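Local coordinates for YohF (Salmonella typhimurium, PDB 6WON), which is probably an NAD(P)-dependent oxidoreductase of the short-chain dehydrogenase/reductase family, named as an acetoin dehydrogenase, at residues L22-Q26 and N27-I31; T45-K48 and A49-G53; A72-H75 and L76-R79. All coordinates share one frame; numbering follows the deposited sequence.

In the fold
All three contacts are local, within or at the end of helices in the Rossmann-type fold of the short-chain dehydrogenases/reductases, a parallel sheet of seven strands flanked by helices. They follow one another along the chain. Contact 1 ends helix 15-27 and leads into strand 30-35; contact 2 ends helix 39-50, which crosses from that strand to strand 56-60; contact 3 lies within helix 71-80. Contacts 1 and 2 touch, their centres about 8 Å apart, with Leu22 against Thr45 and Ala49 and Gln26 against Phe52, so two consecutive helices pack together where they end. Contact 3 touches neither, its centre about 18 Å from that of contact 1 and about 19 Å from that of contact 2.

Contact 1: residues L22-Q26 and N27-I31; sequences LLLAQ and NGFDI
Ile31 reaches back from the start of strand 30-35 to the helix that precedes it. Its CB points toward the helix; CG1, set beside the backbone N (chi1 -71°), lies 3.6 Å from Ala25 CB, and the terminal CD1 ends 3.8 Å from Leu24 CB. Both CG1 and CD1 also lie against Ala25 N. Between this last helical turn and Ile31 the chain passes through a Schellman motif: Gly28, with positive phi (114°), is the first residue to leave the helical conformation, and Phe29 N makes a nearly straight bond to Leu24 O (3.0 Å). Gly28 N binds Ala25 O, approaching from above the carbonyl plane, while Asn27 N still reaches Leu23 O at 2.8 Å. This is the alpha-to-beta connection of the beta-alpha-beta unit made by strand 6-9, helix 15-27 and strand 30-35 in the Rossmann fold. The Phe29 ring turns its edge to Leu24 O, which lies near the ring plane, and its CD1 sits 4.1 Å from Leu24 CD2. Ala25 CA also points its hydrogen at Phe29 O, a CA-H...O contact of 3.5 Å. On the sheet side, Leu24 packs against Ala7 and Val9 of strand 6-9.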
loop_
_atom_site.group_PDB
_atom_site.type_symbol
_atom_site.label_atom_id
_atom_site.label_comp_id
_atom_site.label_asym_id
_atom_site.label_seq_id
_atom_site.Cartn_x
_atom_site.Cartn_y
_atom_site.Cartn_z
ATOM N N LEU B 22 -17.485 16.827 20.448
ATOM C CA LEU B 22 -17.205 17.968 21.309
ATOM C C LEU B 22 -16.191 18.912 20.666
ATOM O O LEU B 22 -16.305 20.136 20.792
ATOM C CB LEU B 22 -16.709 17.476 22.669
ATOM C CG LEU B 22 -17.770 16.826 23.576
ATOM C CD1 LEU B 22 -17.178 16.532 24.956
ATOM C CD2 LEU B 22 -18.990 17.710 23.717
ATOM N N LEU B 23 -15.188 18.369 19.980
ATOM C CA LEU B 23 -14.229 19.243 19.323
ATOM C C LEU B 23 -14.886 20.009 18.184
ATOM O O LEU B 23 -14.630 21.207 18.006
ATOM C CB LEU B 23 -13.038 18.436 18.824
ATOM C CG LEU B 23 -11.846 19.224 18.302
ATOM C CD1 LEU B 23 -11.437 20.385 19.264
ATOM C CD2 LEU B 23 -10.696 18.263 18.073
ATOM N N LEU B 24 -15.766 19.346 17.428
ATOM C CA LEU B 24 -16.451 20.027 16.336
ATOM C C LEU B 24 -17.386 21.102 16.871
ATOM O O LEU B 24 -17.449 22.205 16.316
ATOM C CB LEU B 24 -17.217 19.017 15.473
ATOM C CG LEU B 24 -16.341 18.063 14.651
ATOM C CD1 LEU B 24 -17.164 16.953 13.960
ATOM C CD2 LEU B 24 -15.480 18.839 13.649
ATOM N N ALA B 25 -18.101 20.809 17.963
ATOM C CA ALA B 25 -18.888 21.839 18.640
ATOM C C ALA B 25 -18.000 23.003 19.080
ATOM O O ALA B 25 -18.312 24.170 18.826
ATOM C CB ALA B 25 -19.622 21.230 19.840
ATOM N N GLN B 26 -16.872 22.701 19.726
ATOM C CA GLN B 26 -15.946 23.764 20.103
ATOM C C GLN B 26 -15.473 24.558 18.889
ATOM O O GLN B 26 -15.222 25.762 18.997
ATOM C CB GLN B 26 -14.753 23.181 20.856
ATOM C CG GLN B 26 -13.813 24.229 21.451
ATOM C CD GLN B 26 -12.634 23.596 22.167
ATOM O OE1 GLN B 26 -12.605 22.386 22.388
ATOM N NE2 GLN B 26 -11.658 24.405 22.524
ATOM N N ASN B 27 -15.360 23.914 17.727
ATOM C CA ASN B 27 -14.924 24.611 16.523
ATOM C C ASN B 27 -16.059 25.343 15.810
ATOM O O ASN B 27 -15.795 26.057 14.836
ATOM C CB ASN B 27 -14.236 23.624 15.571
ATOM C CG ASN B 27 -12.787 23.322 15.994
ATOM O OD1 ASN B 27 -12.282 23.893 16.971
ATOM N ND2 ASN B 27 -12.127 22.410 15.274
ATOM N N GLY B 28 -17.304 25.200 16.273
ATOM C CA GLY B 28 -18.395 26.022 15.778
ATOM C C GLY B 28 -19.477 25.305 14.997
ATOM O O GLY B 28 -20.347 25.958 14.408
ATOM N N PHE B 29 -19.457 23.977 14.980
ATOM C CA PHE B 29 -20.513 23.222 14.318
ATOM C C PHE B 29 -21.671 22.977 15.283
ATOM O O PHE B 29 -21.451 22.534 16.415
ATOM C CB PHE B 29 -19.994 21.876 13.806
ATOM C CG PHE B 29 -19.046 21.978 12.640
ATOM C CD1 PHE B 29 -17.696 22.236 12.849
ATOM C CD2 PHE B 29 -19.499 21.771 11.337
ATOM C CE1 PHE B 29 -16.815 22.311 11.768
ATOM C CE2 PHE B 29 -18.626 21.844 10.252
ATOM C CZ PHE B 29 -17.290 22.114 10.464
ATOM N N ASP B 30 -22.898 23.258 14.837
ATOM C CA ASP B 30 -24.045 22.576 15.427
ATOM C C ASP B 30 -23.830 21.075 15.275
ATOM O O ASP B 30 -23.263 20.620 14.276
ATOM C CB ASP B 30 -25.352 22.996 14.745
ATOM C CG ASP B 30 -25.771 24.410 15.107
ATOM O OD1 ASP B 30 -25.308 24.925 16.156
ATOM O OD2 ASP B 30 -26.572 25.007 14.350
ATOM N N ILE B 31 -24.261 20.304 16.272
ATOM C CA ILE B 31 -23.843 18.909 16.415
ATOM C C ILE B 31 -25.066 18.000 16.472
ATOM O O ILE B 31 -25.980 18.229 17.269
ATOM C CB ILE B 31 -22.984 18.703 17.676
ATOM C CG1 ILE B 31 -21.621 19.350 17.499
ATOM C CG2 ILE B 31 -22.842 17.223 17.984
ATOM C CD1 ILE B 31 -20.889 18.861 16.282
#

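Contact 2: residues T45-K48 and A49-G53; sequences TAKK and AAQFG
Gln51 lies back over the last turn of helix 39-50 while Phe52, one residue on, leans its ring to Lys48 from another direction. The glutamine chain is extended beyond CG and slants across Lys47, bringing NE2 to 4.1 Å from Lys47 CG. Its CG passes 3.6 Å from Lys47 O. At the amide's other end, one water donates to both Gln51 OE1 and Lys48 O, each 2.8 Å from it, tying the side chain to the helix end through solvent. Lys48 O also accepts from Gln51 N (3.2 Å), which sits above the carbonyl plane, and lies 3.5 Å from Phe52 CD2, oblique to the ring. Lys48 itself bends along its chain to put NZ in a salt bridge with Glu44, one turn earlier. Ala49 turns to the neighbouring elements: its CB rests 3.3 Å from Thr45 O and packs on Ala25 and Ala56. The i+4 to i backbone pattern gives way at Gln51, whose N binds Lys48 O three residues back and Lys47 O weakly. The helix then runs out in a type I beta turn, Ala50 to Gly53, at the close of the helical crossover between parallel strands 30-35 and 56-60 of the Rossmann fold.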
loop_
_atom_site.group_PDB
_atom_site.type_symbol
_atom_site.label_atom_id
_atom_site.label_comp_id
_atom_site.label_asym_id
_atom_site.label_seq_id
_atom_site.Cartn_x
_atom_site.Cartn_y
_atom_site.Cartn_z
ATOM N N THR B 45 -22.920 14.532 26.291
ATOM C CA THR B 45 -22.183 15.138 25.193
ATOM C C THR B 45 -22.906 16.374 24.664
ATOM O O THR B 45 -22.272 17.397 24.376
ATOM C CB THR B 45 -21.979 14.107 24.085
ATOM O OG1 THR B 45 -21.328 12.955 24.640
ATOM C CG2 THR B 45 -21.139 14.687 22.945
ATOM N N ALA B 46 -24.237 16.307 24.556
ATOM C CA ALA B 46 -25.000 17.467 24.106
ATOM C C ALA B 46 -24.898 18.619 25.101
ATOM O O ALA B 46 -24.758 19.782 24.696
ATOM C CB ALA B 46 -26.457 17.072 23.875
ATOM N N LYS B 47 -24.980 18.312 26.401
ATOM C CA LYS B 47 -24.780 19.323 27.432
ATOM C C LYS B 47 -23.466 20.068 27.216
ATOM O O LYS B 47 -23.446 21.299 27.106
ATOM C CB LYS B 47 -24.806 18.661 28.816
ATOM C CG LYS B 47 -24.528 19.617 29.983
ATOM C CD LYS B 47 -24.677 18.936 31.341
ATOM C CE LYS B 47 -25.174 19.924 32.378
ATOM N NZ LYS B 47 -25.495 19.267 33.678
ATOM N N LYS B 48 -22.353 19.331 27.139
ATOM C CA LYS B 48 -21.056 19.982 26.982
ATOM C C LYS B 48 -20.945 20.686 25.636
ATOM O O LYS B 48 -20.365 21.772 25.551
ATOM C CB LYS B 48 -19.939 18.957 27.153
ATOM C CG LYS B 48 -20.008 18.194 28.471
ATOM C CD LYS B 48 -18.679 17.492 28.762
ATOM C CE LYS B 48 -18.877 16.067 29.289
ATOM N NZ LYS B 48 -19.449 16.054 30.666
ATOM N N ALA B 49 -21.492 20.086 24.571
ATOM C CA ALA B 49 -21.428 20.717 23.255
ATOM C C ALA B 49 -22.082 22.093 23.269
ATOM O O ALA B 49 -21.557 23.045 22.682
ATOM C CB ALA B 49 -22.090 19.820 22.208
ATOM N N ALA B 50 -23.211 22.226 23.962
ATOM C CA ALA B 50 -23.960 23.476 23.936
ATOM C C ALA B 50 -23.287 24.575 24.745
ATOM O O ALA B 50 -23.625 25.750 24.574
ATOM C CB ALA B 50 -25.380 23.245 24.451
ATOM N N GLN B 51 -22.359 24.225 25.632
ATOM C CA GLN B 51 -21.585 25.245 26.323
ATOM C C GLN B 51 -20.652 25.998 25.379
ATOM O O GLN B 51 -20.134 27.054 25.758
ATOM C CB GLN B 51 -20.793 24.606 27.469
ATOM C CG GLN B 51 -21.686 24.024 28.571
ATOM C CD GLN B 51 -20.941 23.093 29.513
ATOM O OE1 GLN B 51 -19.729 22.896 29.387
ATOM N NE2 GLN B 51 -21.667 22.508 30.464
ATOM N N PHE B 52 -20.435 25.492 24.165
ATOM C CA PHE B 52 -19.634 26.187 23.169
ATOM C C PHE B 52 -20.466 27.114 22.294
ATOM O O PHE B 52 -19.955 27.610 21.285
ATOM C CB PHE B 52 -18.881 25.182 22.300
ATOM C CG PHE B 52 -17.878 24.350 23.065
ATOM C CD1 PHE B 52 -16.764 24.939 23.645
ATOM C CD2 PHE B 52 -18.055 22.985 23.206
ATOM C CE1 PHE B 52 -15.838 24.180 24.350
ATOM C CE2 PHE B 52 -17.137 22.225 23.912
ATOM C CZ PHE B 52 -16.026 22.821 24.481
ATOM N N GLY B 53 -21.724 27.372 22.660
ATOM C CA GLY B 53 -22.557 28.282 21.893
ATOM C C GLY B 53 -23.086 27.729 20.587
ATOM O O GLY B 53 -23.324 28.497 19.650
HETATM O O HOH W 1 -18.156 22.269 27.143
#

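Contact 3: residues A72-H75 and L76-R79; sequences AIEH and LIQR
Ala72 to Arg79 form regular alpha-helix, with four successive i+4 to i bonds from Leu76 N, Ile77 N, Gln78 N and Arg79 N to the carbonyls of Ala72, Ile73, Glu74 and His75, each 3.0 Å, that from Ile77 N to Ile73 O being almost straight at 175°. The polar side of the helix carries a side-chain bond over the same spacing: Gln78 NE2 donates to Glu74 OE2 at 2.8 Å. The bond is bent, and the amide nitrogen meets the oxygen from above the carboxylate plane, the two flat groups being turned 37° apart. Both chains bend at chi2 to make this possible, Glu74 (chi2 67°) curling over and Gln78 folding back until its CG is 3.1 Å from Glu74 O. The other carboxylate oxygen, OE1, is hydrogen-bonded to His127 NE2, so the group is gripped at both oxygens and its rotation is probably restricted. On the buried side, Ile77 stretches CG1 and CD1 back along the helix; CD1 comes to 3.9 Å from Ile73 CG2. Arg79 bonds Thr58 O and forms a salt bridge with Glu57. Helix 71-80 lies against helix 103-131 through Ile73, Glu74, Ile77 and Gln78, and against the sheet at strands 6-9, 30-35 and 56-60, the last being outermost on that side within the chain; Leu76 touches all three, meeting Ile8, Thr34 and Glu57.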
loop_
_atom_site.group_PDB
_atom_site.type_symbol
_atom_site.label_atom_id
_atom_site.label_comp_id
_atom_site.label_asym_id
_atom_site.label_seq_id
_atom_site.Cartn_x
_atom_site.Cartn_y
_atom_site.Cartn_z
ATOM N N ALA B 72 -33.012 7.116 11.301
ATOM C CA ALA B 72 -32.759 8.069 12.379
ATOM C C ALA B 72 -31.767 9.158 11.959
ATOM O O ALA B 72 -31.803 10.277 12.487
ATOM C CB ALA B 72 -32.260 7.323 13.618
ATOM N N ILE B 73 -30.879 8.859 11.011
ATOM C CA ILE B 73 -30.002 9.904 10.484
ATOM C C ILE B 73 -30.812 10.973 9.762
ATOM O O ILE B 73 -30.562 12.176 9.920
ATOM C CB ILE B 73 -28.940 9.285 9.562
ATOM C CG1 ILE B 73 -28.074 8.295 10.348
ATOM C CG2 ILE B 73 -28.083 10.384 8.936
ATOM C CD1 ILE B 73 -27.166 8.939 11.373
ATOM N N GLU B 74 -31.789 10.557 8.953
ATOM C CA GLU B 74 -32.633 11.521 8.253
ATOM C C GLU B 74 -33.437 12.364 9.237
ATOM O O GLU B 74 -33.634 13.567 9.017
ATOM C CB GLU B 74 -33.556 10.793 7.273
ATOM C CG GLU B 74 -34.607 11.679 6.612
ATOM C CD GLU B 74 -34.006 12.709 5.666
ATOM O OE1 GLU B 74 -32.836 12.553 5.252
ATOM O OE2 GLU B 74 -34.713 13.686 5.333
ATOM N N HIS B 75 -33.882 11.761 10.344
ATOM C CA HIS B 75 -34.638 12.531 11.332
ATOM C C HIS B 75 -33.751 13.553 12.035
ATOM O O HIS B 75 -34.179 14.688 12.285
ATOM C CB HIS B 75 -35.281 11.600 12.354
ATOM C CG HIS B 75 -36.209 10.595 11.751
ATOM N ND1 HIS B 75 -37.276 10.950 10.954
ATOM C CD2 HIS B 75 -36.230 9.242 11.827
ATOM C CE1 HIS B 75 -37.913 9.861 10.563
ATOM N NE2 HIS B 75 -37.300 8.810 11.080
ATOM N N LEU B 76 -32.522 13.162 12.374
ATOM C CA LEU B 76 -31.589 14.092 13.004
ATOM C C LEU B 76 -31.278 15.263 12.076
ATOM O O LEU B 76 -31.336 16.428 12.485
ATOM C CB LEU B 76 -30.311 13.349 13.398
ATOM C CG LEU B 76 -29.279 14.073 14.267
ATOM C CD1 LEU B 76 -29.925 14.663 15.509
ATOM C CD2 LEU B 76 -28.139 13.112 14.652
ATOM N N ILE B 77 -30.960 14.967 10.810
ATOM C CA ILE B 77 -30.739 16.022 9.824
ATOM C C ILE B 77 -31.919 16.989 9.802
ATOM O O ILE B 77 -31.745 18.214 9.845
ATOM C CB ILE B 77 -30.492 15.410 8.435
ATOM C CG1 ILE B 77 -29.219 14.558 8.441
ATOM C CG2 ILE B 77 -30.394 16.506 7.380
ATOM C CD1 ILE B 77 -29.011 13.759 7.166
ATOM N N GLN B 78 -33.146 16.447 9.751
ATOM C CA GLN B 78 -34.326 17.309 9.718
ATOM C C GLN B 78 -34.387 18.213 10.940
ATOM O O GLN B 78 -34.740 19.392 10.832
ATOM C CB GLN B 78 -35.598 16.466 9.616
ATOM C CG GLN B 78 -35.762 15.745 8.288
ATOM C CD GLN B 78 -35.845 16.693 7.101
ATOM O OE1 GLN B 78 -36.510 17.732 7.167
ATOM N NE2 GLN B 78 -35.167 16.344 6.011
ATOM N N ARG B 79 -34.043 17.684 12.116
ATOM C CA ARG B 79 -34.075 18.514 13.315
ATOM C C ARG B 79 -33.021 19.611 13.249
ATOM O O ARG B 79 -33.287 20.760 13.619
ATOM C CB ARG B 79 -33.888 17.648 14.559
ATOM C CG ARG B 79 -35.191 17.017 15.039
ATOM C CD ARG B 79 -34.936 15.768 15.861
ATOM N NE ARG B 79 -34.140 16.059 17.048
ATOM C CZ ARG B 79 -33.679 15.134 17.881
ATOM N NH1 ARG B 79 -33.931 13.854 17.651
ATOM N NH2 ARG B 79 -32.961 15.487 18.943
#